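Local coordinates for protein lantibiotic dehydratase (Microbispora corallina, PDB 5EHK) that probably dehydrates serine and threonine residues of the NAI-107 precursor peptide in a tRNA-dependent reaction during lantibiotic biosynthesis, at residues Ser397-Arg407 with Phe653-Glu664. Residues are numbered along the deposited sequence; the frame is centred on the assembly and turned at random.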
loop_
_atom_site.group_PDB
_atom_site.type_symbol
_atom_site.label_atom_id
_atom_site.label_comp_id
_atom_site.label_asym_id
_atom_site.label_seq_id
_atom_site.Cartn_x
_atom_site.Cartn_y
_atom_site.Cartn_z
ATOM N N SER A 397 -3.012 2.788 -24.162
ATOM C CA SER A 397 -3.020 3.550 -22.921
ATOM C C SER A 397 -3.746 2.793 -21.796
ATOM O O SER A 397 -4.462 1.816 -22.059
ATOM C CB SER A 397 -3.671 4.914 -23.183
ATOM O OG SER A 397 -5.043 4.750 -23.493
ATOM N N PRO A 398 -3.518 3.203 -20.537
ATOM C CA PRO A 398 -4.236 2.603 -19.389
ATOM C C PRO A 398 -5.778 2.739 -19.454
ATOM O O PRO A 398 -6.302 3.747 -19.916
ATOM C CB PRO A 398 -3.695 3.390 -18.192
ATOM C CG PRO A 398 -2.338 3.955 -18.665
ATOM C CD PRO A 398 -2.501 4.194 -20.126
ATOM N N PRO A 399 -6.504 1.719 -18.980
ATOM C CA PRO A 399 -7.976 1.702 -19.024
ATOM C C PRO A 399 -8.575 2.559 -17.907
ATOM O O PRO A 399 -9.182 2.077 -16.951
ATOM C CB PRO A 399 -8.308 0.219 -18.833
ATOM C CG PRO A 399 -7.200 -0.284 -17.992
ATOM C CD PRO A 399 -5.960 0.475 -18.407
ATOM N N ARG A 400 -8.399 3.855 -18.070
ATOM C CA ARG A 400 -8.643 4.831 -17.027
ATOM C C ARG A 400 -9.259 6.090 -17.678
ATOM O O ARG A 400 -8.988 6.369 -18.839
ATOM C CB ARG A 400 -7.282 5.158 -16.390
ATOM C CG ARG A 400 -7.352 6.024 -15.167
ATOM C CD ARG A 400 -6.035 6.704 -14.879
ATOM N NE ARG A 400 -4.874 5.849 -15.104
ATOM C CZ ARG A 400 -4.543 4.827 -14.320
ATOM N NH1 ARG A 400 -5.304 4.530 -13.270
ATOM N NH2 ARG A 400 -3.468 4.092 -14.589
ATOM N N ARG A 401 -10.103 6.834 -16.972
ATOM C CA ARG A 401 -10.487 8.180 -17.439
ATOM C C ARG A 401 -9.923 9.262 -16.507
ATOM O O ARG A 401 -10.022 9.162 -15.287
ATOM C CB ARG A 401 -12.008 8.305 -17.614
ATOM C CG ARG A 401 -12.508 7.732 -18.951
ATOM C CD ARG A 401 -13.772 6.843 -18.799
ATOM N NE ARG A 401 -13.492 5.742 -17.887
ATOM C CZ ARG A 401 -12.667 4.730 -18.176
ATOM N NH1 ARG A 401 -12.069 4.680 -19.370
ATOM N NH2 ARG A 401 -12.431 3.757 -17.286
ATOM N N GLY A 402 -9.316 10.292 -17.074
ATOM C CA GLY A 402 -8.738 11.333 -16.245
ATOM C C GLY A 402 -7.362 10.978 -15.719
ATOM O O GLY A 402 -6.915 9.861 -15.872
ATOM N N MET A 403 -6.686 11.942 -15.111
ATOM C CA MET A 403 -5.433 11.702 -14.411
ATOM C C MET A 403 -5.568 10.669 -13.267
ATOM O O MET A 403 -6.589 10.594 -12.574
ATOM C CB MET A 403 -4.933 13.008 -13.806
ATOM C CG MET A 403 -4.599 14.077 -14.794
ATOM S SD MET A 403 -3.050 13.752 -15.650
ATOM C CE MET A 403 -1.882 14.442 -14.466
ATOM N N ARG A 404 -4.503 9.897 -13.057
ATOM C CA ARG A 404 -4.436 8.936 -11.973
ATOM C C ARG A 404 -4.482 9.656 -10.623
ATOM O O ARG A 404 -5.020 9.130 -9.665
ATOM C CB ARG A 404 -3.169 8.090 -12.082
ATOM C CG ARG A 404 -3.186 6.916 -11.142
ATOM C CD ARG A 404 -1.918 6.098 -11.190
ATOM N NE ARG A 404 -1.939 5.016 -10.200
ATOM C CZ ARG A 404 -1.435 5.119 -8.970
ATOM N NH1 ARG A 404 -0.891 6.259 -8.558
ATOM N NH2 ARG A 404 -1.483 4.085 -8.145
ATOM N N ALA A 405 -3.924 10.857 -10.554
ATOM C CA ALA A 405 -3.954 11.663 -9.329
ATOM C C ALA A 405 -5.329 12.026 -8.721
ATOM O O ALA A 405 -5.384 12.581 -7.629
ATOM C CB ALA A 405 -3.144 12.934 -9.521
ATOM N N LEU A 406 -6.428 11.768 -9.417
ATOM C CA LEU A 406 -7.722 12.158 -8.898
ATOM C C LEU A 406 -8.605 10.966 -8.818
ATOM O O LEU A 406 -9.813 11.117 -8.673
ATOM C CB LEU A 406 -8.422 13.198 -9.777
ATOM C CG LEU A 406 -7.917 14.624 -9.985
ATOM C CD1 LEU A 406 -8.956 15.438 -10.785
ATOM C CD2 LEU A 406 -7.560 15.321 -8.659
ATOM N N ARG A 407 -8.050 9.771 -8.956
ATOM C CA ARG A 407 -8.922 8.595 -8.903
ATOM C C ARG A 407 -9.394 8.265 -7.475
ATOM O O ARG A 407 -10.589 8.058 -7.231
ATOM C CB ARG A 407 -8.281 7.402 -9.599
ATOM C CG ARG A 407 -7.959 7.657 -11.053
ATOM C CD ARG A 407 -9.114 7.336 -12.003
ATOM N NE ARG A 407 -10.372 8.024 -11.726
ATOM C CZ ARG A 407 -10.594 9.337 -11.891
ATOM N NH1 ARG A 407 -9.620 10.163 -12.274
ATOM N NH2 ARG A 407 -11.804 9.839 -11.633
ATOM N N PHE A 653 -6.745 22.314 -13.599
ATOM C CA PHE A 653 -6.093 21.634 -14.692
ATOM C C PHE A 653 -6.517 20.172 -14.764
ATOM O O PHE A 653 -6.955 19.711 -15.802
ATOM C CB PHE A 653 -4.585 21.751 -14.580
ATOM C CG PHE A 653 -3.855 20.750 -15.396
ATOM C CD1 PHE A 653 -3.848 20.855 -16.783
ATOM C CD2 PHE A 653 -3.168 19.705 -14.789
ATOM C CE1 PHE A 653 -3.163 19.927 -17.558
ATOM C CE2 PHE A 653 -2.485 18.767 -15.546
ATOM C CZ PHE A 653 -2.472 18.883 -16.941
ATOM N N GLU A 654 -6.452 19.450 -13.658
ATOM C CA GLU A 654 -6.711 18.007 -13.725
ATOM C C GLU A 654 -8.184 17.703 -13.977
ATOM O O GLU A 654 -8.497 16.754 -14.657
ATOM C CB GLU A 654 -6.158 17.262 -12.486
ATOM C CG GLU A 654 -4.629 17.456 -12.318
ATOM C CD GLU A 654 -3.991 16.552 -11.256
ATOM O OE1 GLU A 654 -4.705 16.166 -10.297
ATOM O OE2 GLU A 654 -2.773 16.236 -11.374
ATOM N N LEU A 655 -9.083 18.545 -13.483
ATOM C CA LEU A 655 -10.513 18.344 -13.696
ATOM C C LEU A 655 -10.868 18.443 -15.191
ATOM O O LEU A 655 -11.712 17.695 -15.708
ATOM C CB LEU A 655 -11.314 19.371 -12.874
ATOM C CG LEU A 655 -11.401 19.068 -11.371
ATOM C CD1 LEU A 655 -11.898 20.249 -10.588
ATOM C CD2 LEU A 655 -12.287 17.866 -11.120
ATOM N N GLY A 656 -10.179 19.343 -15.887
ATOM C CA GLY A 656 -10.398 19.513 -17.299
ATOM C C GLY A 656 -10.167 18.219 -18.045
ATOM O O GLY A 656 -10.820 17.982 -19.065
ATOM N N LEU A 657 -9.268 17.371 -17.543
ATOM C CA LEU A 657 -8.978 16.114 -18.238
ATOM C C LEU A 657 -9.840 14.935 -17.764
ATOM O O LEU A 657 -9.698 13.813 -18.263
ATOM C CB LEU A 657 -7.490 15.782 -18.168
ATOM C CG LEU A 657 -6.582 16.848 -18.775
ATOM C CD1 LEU A 657 -5.126 16.568 -18.440
ATOM C CD2 LEU A 657 -6.780 16.977 -20.324
ATOM N N GLU A 658 -10.752 15.202 -16.833
ATOM C CA GLU A 658 -11.681 14.174 -16.376
ATOM C C GLU A 658 -12.532 13.675 -17.554
ATOM O O GLU A 658 -12.802 14.419 -18.506
ATOM C CB GLU A 658 -12.568 14.686 -15.224
ATOM C CG GLU A 658 -11.894 14.721 -13.834
ATOM C CD GLU A 658 -11.641 13.329 -13.238
ATOM O OE1 GLU A 658 -12.641 12.640 -12.887
ATOM O OE2 GLU A 658 -10.449 12.942 -13.097
ATOM N N GLY A 659 -12.904 12.405 -17.507
ATOM C CA GLY A 659 -13.751 11.822 -18.519
ATOM C C GLY A 659 -13.033 11.551 -19.820
ATOM O O GLY A 659 -13.630 11.051 -20.764
ATOM N N GLN A 660 -11.755 11.885 -19.892
ATOM C CA GLN A 660 -10.991 11.601 -21.091
ATOM C C GLN A 660 -9.912 10.528 -20.856
ATOM O O GLN A 660 -9.097 10.642 -19.930
ATOM C CB GLN A 660 -10.320 12.872 -21.571
ATOM C CG GLN A 660 -11.233 14.081 -21.686
ATOM C CD GLN A 660 -10.482 15.268 -22.244
ATOM O OE1 GLN A 660 -9.932 15.183 -23.320
ATOM N NE2 GLN A 660 -10.356 16.334 -21.465
ATOM N N ARG A 661 -9.882 9.503 -21.700
ATOM C CA ARG A 661 -8.789 8.540 -21.648
ATOM C C ARG A 661 -7.483 9.107 -22.246
ATOM O O ARG A 661 -7.447 9.504 -23.400
ATOM C CB ARG A 661 -9.198 7.245 -22.341
ATOM C CG ARG A 661 -8.087 6.234 -22.451
ATOM C CD ARG A 661 -8.626 4.882 -22.830
ATOM N NE ARG A 661 -7.601 3.853 -22.706
ATOM C CZ ARG A 661 -7.837 2.544 -22.742
ATOM N NH1 ARG A 661 -9.077 2.066 -22.901
ATOM N NH2 ARG A 661 -6.814 1.713 -22.616
ATOM N N LEU A 662 -6.424 9.173 -21.443
ATOM C CA LEU A 662 -5.250 9.961 -21.798
ATOM C C LEU A 662 -4.074 9.136 -22.285
ATOM O O LEU A 662 -3.588 8.280 -21.565
ATOM C CB LEU A 662 -4.796 10.759 -20.591
ATOM C CG LEU A 662 -5.797 11.631 -19.843
ATOM C CD1 LEU A 662 -5.082 12.161 -18.618
ATOM C CD2 LEU A 662 -6.252 12.772 -20.707
ATOM N N TRP A 663 -3.576 9.448 -23.479
ATOM C CA TRP A 663 -2.460 8.723 -24.073
ATOM C C TRP A 663 -1.196 8.885 -23.191
ATOM O O TRP A 663 -1.066 9.862 -22.446
ATOM C CB TRP A 663 -2.204 9.265 -25.485
ATOM C CG TRP A 663 -1.464 10.539 -25.422
ATOM C CD1 TRP A 663 -1.976 11.774 -25.163
ATOM C CD2 TRP A 663 -0.049 10.701 -25.541
ATOM N NE1 TRP A 663 -0.964 12.709 -25.131
ATOM C CE2 TRP A 663 0.231 12.078 -25.356
ATOM C CE3 TRP A 663 1.011 9.819 -25.784
ATOM C CZ2 TRP A 663 1.525 12.596 -25.407
ATOM C CZ3 TRP A 663 2.302 10.326 -25.833
ATOM C CH2 TRP A 663 2.547 11.706 -25.649
ATOM N N GLU A 664 -0.272 7.928 -23.260
ATOM C CA GLU A 664 1.013 8.055 -22.569
ATOM C C GLU A 664 2.073 7.519 -23.486
ATOM O O GLU A 664 1.771 6.744 -24.391
ATOM C CB GLU A 664 1.040 7.189 -21.317
ATOM C CG GLU A 664 -0.059 7.405 -20.327
ATOM C CD GLU A 664 0.213 6.676 -19.031
ATOM O OE1 GLU A 664 1.032 5.724 -19.038
ATOM O OE2 GLU A 664 -0.404 7.040 -18.008
HETATM O O HOH W 1 -5.135 6.597 -19.689
HETATM O O HOH W 2 -12.593 10.574 -14.974
#
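Arg407 and Glu658 meet end-on, two nitrogens to two oxygens: NH1 of Arg407 lies 3.0 Å from OE2 of Glu658, and NH2 of Arg407 3.2 Å from OE1 of Glu658. Both oxygens use their syn lone pairs, and the guanidinium and carboxylate planes are only 20° apart, a salt bridge in the classic bidentate form. Bends at chi2 and chi3 curl the arginine back toward its own loop, where NH1 also reaches Met403 O.

Beside this pair, Gly402 N donates an almost straight bond (174°) to Gln660 O, 2.9 Å away, from above the carbonyl plane. Gly402 is backed against the Leu657-Gln660 type II turn, with its CA 3.3 Å from Leu657 O. On the helix 647-656 side, Leu406 CD1 packs 4.1 Å from Leu655 CD2 and 3.7 Å from Glu654 CB. Beyond the turn, the bent Met403 chain brings SD to 3.9 Å from Leu662 CD1.

At the other end, Arg661 reaches across with CG anti to the backbone N (chi1 175°) and an extended chain. Its NE gives a 2.8 Å hydrogen bond to Ser397 OG, tilted from the guanidinium plane, while one face covers Pro399 CA. A water donates to both Pro398 O and Leu662 O.

Farther out, Trp394 O hydrogen-bonds Ser397 OG, Tyr441 hydrogen-bonds Glu654 OE1, and Arg650 forms a salt bridge with Glu654. Within the N-terminal lantibiotic dehydratase region, directional polar bonds thus join the 380-395/407-417 loop to the chain leaving helix 647-656. Arg407 probably balances Glu658, whose OE1 gains a hydrogen bond from Leu620 N; Asp490, through a salt bridge, probably balances Arg661.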